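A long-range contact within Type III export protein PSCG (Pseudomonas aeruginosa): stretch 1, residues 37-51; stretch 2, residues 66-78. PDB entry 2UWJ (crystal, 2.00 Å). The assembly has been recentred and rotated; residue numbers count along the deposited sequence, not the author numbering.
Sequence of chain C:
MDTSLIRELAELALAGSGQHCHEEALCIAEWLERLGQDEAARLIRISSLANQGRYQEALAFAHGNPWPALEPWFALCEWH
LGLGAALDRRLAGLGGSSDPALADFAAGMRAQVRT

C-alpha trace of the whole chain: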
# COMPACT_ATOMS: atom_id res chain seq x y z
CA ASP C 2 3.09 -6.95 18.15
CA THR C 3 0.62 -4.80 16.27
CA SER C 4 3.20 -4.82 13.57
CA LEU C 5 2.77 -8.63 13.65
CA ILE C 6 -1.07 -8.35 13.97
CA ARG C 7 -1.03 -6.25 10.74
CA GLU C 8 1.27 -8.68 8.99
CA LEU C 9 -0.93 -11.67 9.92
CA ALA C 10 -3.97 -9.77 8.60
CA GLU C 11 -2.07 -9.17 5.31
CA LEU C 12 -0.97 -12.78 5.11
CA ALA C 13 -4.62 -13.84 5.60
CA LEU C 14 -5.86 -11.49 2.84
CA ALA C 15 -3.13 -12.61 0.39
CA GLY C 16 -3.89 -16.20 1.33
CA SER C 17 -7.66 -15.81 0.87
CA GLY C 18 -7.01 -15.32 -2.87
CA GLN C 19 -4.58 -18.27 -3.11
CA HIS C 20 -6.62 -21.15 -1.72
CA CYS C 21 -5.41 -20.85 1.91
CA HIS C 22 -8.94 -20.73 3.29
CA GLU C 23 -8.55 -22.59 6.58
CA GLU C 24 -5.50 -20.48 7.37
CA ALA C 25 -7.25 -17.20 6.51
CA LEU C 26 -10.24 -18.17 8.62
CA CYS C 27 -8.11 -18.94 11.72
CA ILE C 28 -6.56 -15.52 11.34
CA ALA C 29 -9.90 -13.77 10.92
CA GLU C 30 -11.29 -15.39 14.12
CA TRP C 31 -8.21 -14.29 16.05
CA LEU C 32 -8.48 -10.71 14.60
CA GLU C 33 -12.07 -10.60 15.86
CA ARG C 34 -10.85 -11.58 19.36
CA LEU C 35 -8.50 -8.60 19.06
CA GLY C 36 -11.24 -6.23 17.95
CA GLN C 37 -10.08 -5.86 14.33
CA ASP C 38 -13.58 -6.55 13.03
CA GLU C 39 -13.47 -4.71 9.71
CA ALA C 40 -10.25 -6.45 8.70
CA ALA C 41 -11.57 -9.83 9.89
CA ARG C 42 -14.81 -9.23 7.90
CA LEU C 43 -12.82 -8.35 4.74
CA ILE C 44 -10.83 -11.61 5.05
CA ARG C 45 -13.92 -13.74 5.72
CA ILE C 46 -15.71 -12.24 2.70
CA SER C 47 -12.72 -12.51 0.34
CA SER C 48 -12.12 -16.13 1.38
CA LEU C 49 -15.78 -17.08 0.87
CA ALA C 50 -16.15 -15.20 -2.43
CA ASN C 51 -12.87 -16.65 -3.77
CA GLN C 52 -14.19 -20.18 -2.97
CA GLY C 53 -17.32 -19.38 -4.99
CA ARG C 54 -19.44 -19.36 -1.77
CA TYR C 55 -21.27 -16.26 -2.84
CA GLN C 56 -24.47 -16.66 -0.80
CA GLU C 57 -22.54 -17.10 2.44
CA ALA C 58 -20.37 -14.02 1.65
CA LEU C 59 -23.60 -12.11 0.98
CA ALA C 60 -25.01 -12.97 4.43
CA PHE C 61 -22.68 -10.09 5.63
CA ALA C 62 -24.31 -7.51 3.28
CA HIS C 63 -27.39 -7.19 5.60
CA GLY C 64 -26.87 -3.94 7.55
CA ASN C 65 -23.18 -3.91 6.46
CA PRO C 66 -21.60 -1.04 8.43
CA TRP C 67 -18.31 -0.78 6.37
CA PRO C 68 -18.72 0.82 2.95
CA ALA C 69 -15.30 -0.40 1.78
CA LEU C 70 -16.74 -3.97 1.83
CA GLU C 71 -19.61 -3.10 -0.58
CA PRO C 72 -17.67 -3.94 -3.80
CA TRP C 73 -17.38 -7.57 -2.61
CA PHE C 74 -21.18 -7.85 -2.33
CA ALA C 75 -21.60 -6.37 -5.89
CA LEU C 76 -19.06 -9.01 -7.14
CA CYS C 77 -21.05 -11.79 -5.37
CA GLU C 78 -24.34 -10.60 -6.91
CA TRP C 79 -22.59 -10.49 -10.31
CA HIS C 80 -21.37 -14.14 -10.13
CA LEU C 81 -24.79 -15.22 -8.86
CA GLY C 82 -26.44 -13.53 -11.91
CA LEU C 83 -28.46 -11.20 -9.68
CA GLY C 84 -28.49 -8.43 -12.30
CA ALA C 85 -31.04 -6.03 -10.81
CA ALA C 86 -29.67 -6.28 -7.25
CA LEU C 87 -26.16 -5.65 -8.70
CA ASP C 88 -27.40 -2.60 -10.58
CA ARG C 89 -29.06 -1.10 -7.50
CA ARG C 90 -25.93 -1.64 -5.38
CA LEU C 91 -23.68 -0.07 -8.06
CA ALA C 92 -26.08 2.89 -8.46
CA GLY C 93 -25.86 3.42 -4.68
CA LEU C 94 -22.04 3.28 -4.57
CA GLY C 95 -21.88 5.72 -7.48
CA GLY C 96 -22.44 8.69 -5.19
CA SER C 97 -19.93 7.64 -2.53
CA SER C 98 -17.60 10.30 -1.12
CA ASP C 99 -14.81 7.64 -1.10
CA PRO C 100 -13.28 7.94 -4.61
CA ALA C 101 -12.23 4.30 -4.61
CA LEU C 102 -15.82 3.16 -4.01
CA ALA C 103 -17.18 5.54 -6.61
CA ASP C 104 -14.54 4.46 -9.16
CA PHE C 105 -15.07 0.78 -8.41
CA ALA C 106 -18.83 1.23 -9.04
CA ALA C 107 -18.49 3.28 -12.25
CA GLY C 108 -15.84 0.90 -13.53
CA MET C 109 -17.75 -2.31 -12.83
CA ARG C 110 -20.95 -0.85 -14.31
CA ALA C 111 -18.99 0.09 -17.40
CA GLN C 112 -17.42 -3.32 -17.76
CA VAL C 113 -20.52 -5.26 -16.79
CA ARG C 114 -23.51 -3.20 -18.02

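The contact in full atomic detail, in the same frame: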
# COMPACT_ATOMS: atom_id res chain seq x y z
N GLN C 37 -10.34 -6.37 15.70
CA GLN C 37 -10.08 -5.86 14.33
C GLN C 37 -11.19 -6.43 13.43
O GLN C 37 -10.95 -7.24 12.52
CB GLN C 37 -8.70 -6.34 13.89
CG GLN C 37 -7.55 -5.64 14.67
CD GLN C 37 -7.52 -4.12 14.45
OE1 GLN C 37 -8.01 -3.61 13.44
NE2 GLN C 37 -6.91 -3.40 15.38
N ASP C 38 -12.40 -6.00 13.72
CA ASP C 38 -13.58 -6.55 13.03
C ASP C 38 -13.67 -6.29 11.53
O ASP C 38 -14.04 -7.19 10.76
CB ASP C 38 -14.85 -6.03 13.68
CG ASP C 38 -14.95 -6.39 15.16
OD1 ASP C 38 -14.22 -7.31 15.62
OD2 ASP C 38 -15.79 -5.79 15.84
N GLU C 39 -13.39 -5.05 11.12
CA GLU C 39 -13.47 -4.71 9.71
C GLU C 39 -12.47 -5.54 8.91
O GLU C 39 -12.83 -6.12 7.87
CB GLU C 39 -13.24 -3.20 9.47
CG GLU C 39 -13.49 -2.87 7.94
CD GLU C 39 -13.41 -1.37 7.63
OE1 GLU C 39 -13.03 -0.60 8.52
OE2 GLU C 39 -13.73 -0.97 6.52
N ALA C 40 -11.23 -5.62 9.39
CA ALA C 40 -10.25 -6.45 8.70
C ALA C 40 -10.65 -7.93 8.71
O ALA C 40 -10.48 -8.64 7.71
CB ALA C 40 -8.82 -6.28 9.30
N ALA C 41 -11.17 -8.42 9.84
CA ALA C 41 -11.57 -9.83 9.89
C ALA C 41 -12.71 -10.07 8.86
O ALA C 41 -12.72 -11.09 8.18
CB ALA C 41 -12.10 -10.22 11.27
N ARG C 42 -13.64 -9.12 8.78
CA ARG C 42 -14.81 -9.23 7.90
C ARG C 42 -14.36 -9.26 6.43
O ARG C 42 -14.82 -10.08 5.63
CB ARG C 42 -15.76 -8.07 8.21
CG ARG C 42 -17.06 -8.08 7.43
CD ARG C 42 -17.86 -9.28 7.78
NE ARG C 42 -18.10 -9.39 9.22
CZ ARG C 42 -19.03 -8.75 9.94
NH1 ARG C 42 -19.89 -7.88 9.40
NH2 ARG C 42 -19.12 -9.04 11.25
N LEU C 43 -13.45 -8.35 6.07
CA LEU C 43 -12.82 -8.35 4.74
C LEU C 43 -12.23 -9.74 4.39
O LEU C 43 -12.46 -10.31 3.29
CB LEU C 43 -11.65 -7.32 4.71
CG LEU C 43 -10.75 -7.42 3.46
CD1 LEU C 43 -11.64 -7.17 2.27
CD2 LEU C 43 -9.60 -6.35 3.47
N ILE C 44 -11.46 -10.30 5.31
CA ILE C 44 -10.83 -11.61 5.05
C ILE C 44 -11.86 -12.73 4.88
O ILE C 44 -11.77 -13.54 3.95
CB ILE C 44 -9.83 -11.97 6.22
CG1 ILE C 44 -8.59 -11.02 6.15
CG2 ILE C 44 -9.39 -13.44 6.10
CD1 ILE C 44 -7.87 -10.82 7.62
N ARG C 45 -12.84 -12.75 5.76
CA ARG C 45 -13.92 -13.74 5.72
C ARG C 45 -14.62 -13.66 4.36
O ARG C 45 -14.84 -14.67 3.71
CB ARG C 45 -14.95 -13.42 6.82
CG ARG C 45 -14.55 -13.92 8.25
CD ARG C 45 -15.69 -13.67 9.21
NE ARG C 45 -15.34 -13.98 10.60
CZ ARG C 45 -15.25 -15.21 11.09
NH1 ARG C 45 -15.49 -16.24 10.28
NH2 ARG C 45 -14.97 -15.44 12.38
N ILE C 46 -14.99 -12.44 3.98
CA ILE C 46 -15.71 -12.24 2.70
C ILE C 46 -14.86 -12.62 1.44
O ILE C 46 -15.32 -13.33 0.53
CB ILE C 46 -16.19 -10.81 2.60
CG1 ILE C 46 -17.34 -10.63 3.60
CG2 ILE C 46 -16.65 -10.51 1.13
CD1 ILE C 46 -17.74 -9.16 3.87
N SER C 47 -13.60 -12.19 1.44
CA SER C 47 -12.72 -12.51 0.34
C SER C 47 -12.54 -14.03 0.24
O SER C 47 -12.59 -14.61 -0.88
CB SER C 47 -11.36 -11.83 0.52
OG SER C 47 -10.46 -12.24 -0.50
N SER C 48 -12.34 -14.68 1.37
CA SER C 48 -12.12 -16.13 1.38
C SER C 48 -13.36 -16.85 0.85
O SER C 48 -13.25 -17.74 0.01
CB SER C 48 -11.86 -16.64 2.79
OG SER C 48 -11.80 -18.06 2.74
N LEU C 49 -14.54 -16.44 1.33
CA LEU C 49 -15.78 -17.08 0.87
C LEU C 49 -16.02 -16.79 -0.63
O LEU C 49 -16.29 -17.71 -1.41
CB LEU C 49 -16.96 -16.61 1.71
CG LEU C 49 -16.97 -17.18 3.14
CD1 LEU C 49 -18.03 -16.37 3.92
CD2 LEU C 49 -17.34 -18.74 3.16
N ALA C 50 -15.89 -15.53 -1.04
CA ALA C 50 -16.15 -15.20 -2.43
C ALA C 50 -15.15 -15.91 -3.35
O ALA C 50 -15.56 -16.39 -4.44
CB ALA C 50 -16.09 -13.69 -2.68
N ASN C 51 -13.88 -16.00 -2.94
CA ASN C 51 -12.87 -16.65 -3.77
C ASN C 51 -13.06 -18.20 -3.81
O ASN C 51 -12.48 -18.86 -4.64
CB ASN C 51 -11.44 -16.26 -3.35
CG ASN C 51 -11.07 -14.87 -3.87
OD1 ASN C 51 -11.29 -14.57 -5.06
ND2 ASN C 51 -10.56 -13.98 -2.98
N PRO C 66 -21.99 -2.36 7.94
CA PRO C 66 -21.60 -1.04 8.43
C PRO C 66 -20.30 -0.45 7.81
O PRO C 66 -19.96 0.70 8.08
CB PRO C 66 -21.43 -1.30 9.92
CG PRO C 66 -20.73 -2.57 9.93
CD PRO C 66 -21.49 -3.42 8.82
N TRP C 67 -19.59 -1.22 6.96
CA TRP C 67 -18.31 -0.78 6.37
C TRP C 67 -18.42 -0.62 4.88
O TRP C 67 -18.37 -1.60 4.15
CB TRP C 67 -17.23 -1.81 6.72
CG TRP C 67 -16.96 -1.82 8.19
CD1 TRP C 67 -16.53 -0.76 8.96
CD2 TRP C 67 -17.14 -2.91 9.09
NE1 TRP C 67 -16.46 -1.13 10.27
CE2 TRP C 67 -16.82 -2.44 10.39
CE3 TRP C 67 -17.55 -4.25 8.93
CZ2 TRP C 67 -16.90 -3.25 11.52
CZ3 TRP C 67 -17.62 -5.07 10.07
CH2 TRP C 67 -17.30 -4.56 11.34
N PRO C 68 -18.59 0.61 4.39
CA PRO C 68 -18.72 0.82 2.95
C PRO C 68 -17.61 0.22 2.08
O PRO C 68 -17.87 -0.17 0.96
CB PRO C 68 -18.82 2.35 2.82
CG PRO C 68 -19.51 2.75 4.17
CD PRO C 68 -18.71 1.89 5.14
N ALA C 69 -16.39 0.13 2.59
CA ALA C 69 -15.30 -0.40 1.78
C ALA C 69 -15.52 -1.89 1.42
O ALA C 69 -14.79 -2.41 0.59
CB ALA C 69 -13.96 -0.25 2.54
N LEU C 70 -16.45 -2.57 2.10
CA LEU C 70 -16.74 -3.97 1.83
C LEU C 70 -17.81 -4.12 0.73
O LEU C 70 -17.95 -5.22 0.15
CB LEU C 70 -17.23 -4.72 3.08
CG LEU C 70 -16.23 -4.73 4.25
CD1 LEU C 70 -16.85 -5.49 5.42
CD2 LEU C 70 -14.86 -5.36 3.79
N GLU C 71 -18.51 -3.02 0.43
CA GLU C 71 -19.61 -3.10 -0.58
C GLU C 71 -19.22 -3.70 -1.96
O GLU C 71 -20.01 -4.41 -2.54
CB GLU C 71 -20.30 -1.74 -0.76
CG GLU C 71 -21.12 -1.30 0.46
CD GLU C 71 -22.41 -2.13 0.56
OE1 GLU C 71 -23.09 -2.26 -0.49
OE2 GLU C 71 -22.72 -2.67 1.64
N PRO C 72 -18.03 -3.36 -2.50
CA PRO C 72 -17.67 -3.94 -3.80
C PRO C 72 -17.74 -5.48 -3.81
O PRO C 72 -18.07 -6.07 -4.83
CB PRO C 72 -16.23 -3.44 -4.05
CG PRO C 72 -16.27 -2.02 -3.36
CD PRO C 72 -17.04 -2.31 -2.08
N TRP C 73 -17.35 -6.12 -2.69
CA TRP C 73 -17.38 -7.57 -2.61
C TRP C 73 -18.80 -8.08 -2.76
O TRP C 73 -19.00 -9.11 -3.43
CB TRP C 73 -16.82 -8.09 -1.27
CG TRP C 73 -15.42 -7.67 -1.10
CD1 TRP C 73 -14.95 -6.49 -0.54
CD2 TRP C 73 -14.27 -8.40 -1.51
NE1 TRP C 73 -13.56 -6.46 -0.59
CE2 TRP C 73 -13.12 -7.63 -1.18
CE3 TRP C 73 -14.09 -9.65 -2.15
CZ2 TRP C 73 -11.81 -8.08 -1.45
CZ3 TRP C 73 -12.77 -10.08 -2.42
CH2 TRP C 73 -11.67 -9.31 -2.07
N PHE C 74 -19.79 -7.40 -2.18
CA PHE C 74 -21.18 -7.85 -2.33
C PHE C 74 -21.65 -7.67 -3.80
O PHE C 74 -22.34 -8.55 -4.33
CB PHE C 74 -22.12 -7.13 -1.34
CG PHE C 74 -21.64 -7.23 0.10
CD1 PHE C 74 -21.15 -8.44 0.59
CD2 PHE C 74 -21.65 -6.11 0.95
CE1 PHE C 74 -20.67 -8.54 1.94
CE2 PHE C 74 -21.19 -6.20 2.28
CZ PHE C 74 -20.70 -7.40 2.77
N ALA C 75 -21.28 -6.55 -4.45
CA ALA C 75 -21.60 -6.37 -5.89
C ALA C 75 -20.98 -7.58 -6.69
O ALA C 75 -21.62 -8.18 -7.56
CB ALA C 75 -20.98 -5.08 -6.42
N LEU C 76 -19.73 -7.92 -6.37
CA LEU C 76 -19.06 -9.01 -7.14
C LEU C 76 -19.84 -10.32 -6.93
O LEU C 76 -19.99 -11.12 -7.89
CB LEU C 76 -17.60 -9.20 -6.70
CG LEU C 76 -16.64 -8.07 -7.21
CD1 LEU C 76 -15.29 -8.16 -6.50
CD2 LEU C 76 -16.46 -8.15 -8.70
N CYS C 77 -20.29 -10.56 -5.69
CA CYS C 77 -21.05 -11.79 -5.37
C CYS C 77 -22.37 -11.83 -6.16
O CYS C 77 -22.79 -12.88 -6.72
CB CYS C 77 -21.33 -11.86 -3.85
SG CYS C 77 -19.88 -12.36 -2.91
N GLU C 78 -23.06 -10.70 -6.17
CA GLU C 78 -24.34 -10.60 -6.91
C GLU C 78 -24.06 -10.86 -8.42
O GLU C 78 -24.85 -11.54 -9.12
CB GLU C 78 -24.95 -9.19 -6.69
CG GLU C 78 -25.64 -9.09 -5.33
CD GLU C 78 -25.92 -7.65 -4.88
OE1 GLU C 78 -25.24 -6.72 -5.35
OE2 GLU C 78 -26.81 -7.48 -4.05
O HOH W 1 -15.61 0.75 5.46

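The contact between residues 37-51 and 66-78 of PSCG illustrates how a helix can pack against a loop, a short 3-10 segment and the nearly parallel helix that follows, almost entirely through side chains, with no direct hydrogen bond and one water linking the polar end. The helix that begins after the N-cap residue Gln-37 runs alongside the helix of the second stretch, which continues beyond it, with an angle of 16° between their N-to-C directions and a closest axial approach of 10.5 Å, a separation that leaves room for large side chains. Most backbone amides of the first helix, and several in the second stretch, are bonded within their own stretch, and what meets across the gap is chiefly carbon.

The residues of the first helix that carry the contact recur every three or four positions, as expected when one face of a helix is used: Glu-39, Arg-42 and Leu-43, Ile-46, Ala-50. Ile-46 lies at the centre of the apolar part. Its CG2 packs 3.4 Å from CB of Trp-73, while its CD1 reaches CE1 of Phe-74 at 3.6 Å and CD1 of Leu-70 at 4.1 Å. Leu-43 meets two of the same partners, with CB 3.9 Å from Leu-70 CD2 and CD1 3.8 Å from Trp-73 CE2. Farther along the helix the contact is between small residues: Ala-50 CB rests 4.0 Å from Cys-77 SG.

At the other end, where Trp-67 and Leu-70 precede the second helix, charged residues pack through their aliphatic portions. Glu-39 lays its chain over one face of Trp-67, CG standing 3.7 Å from the centroid of the five-membered ring in a CH-pi contact. Its carboxylate remains free to bind water, which donates to Glu-39 OE2 (2.8 Å) and accepts from Ala-69 N (3.0 Å). Arg-42 likewise places CG 3.3 Å from Leu-70 CD1, while its guanidinium presents a face to the edge of the Trp-67 ring, NH1 lying 3.7 Å from CZ3.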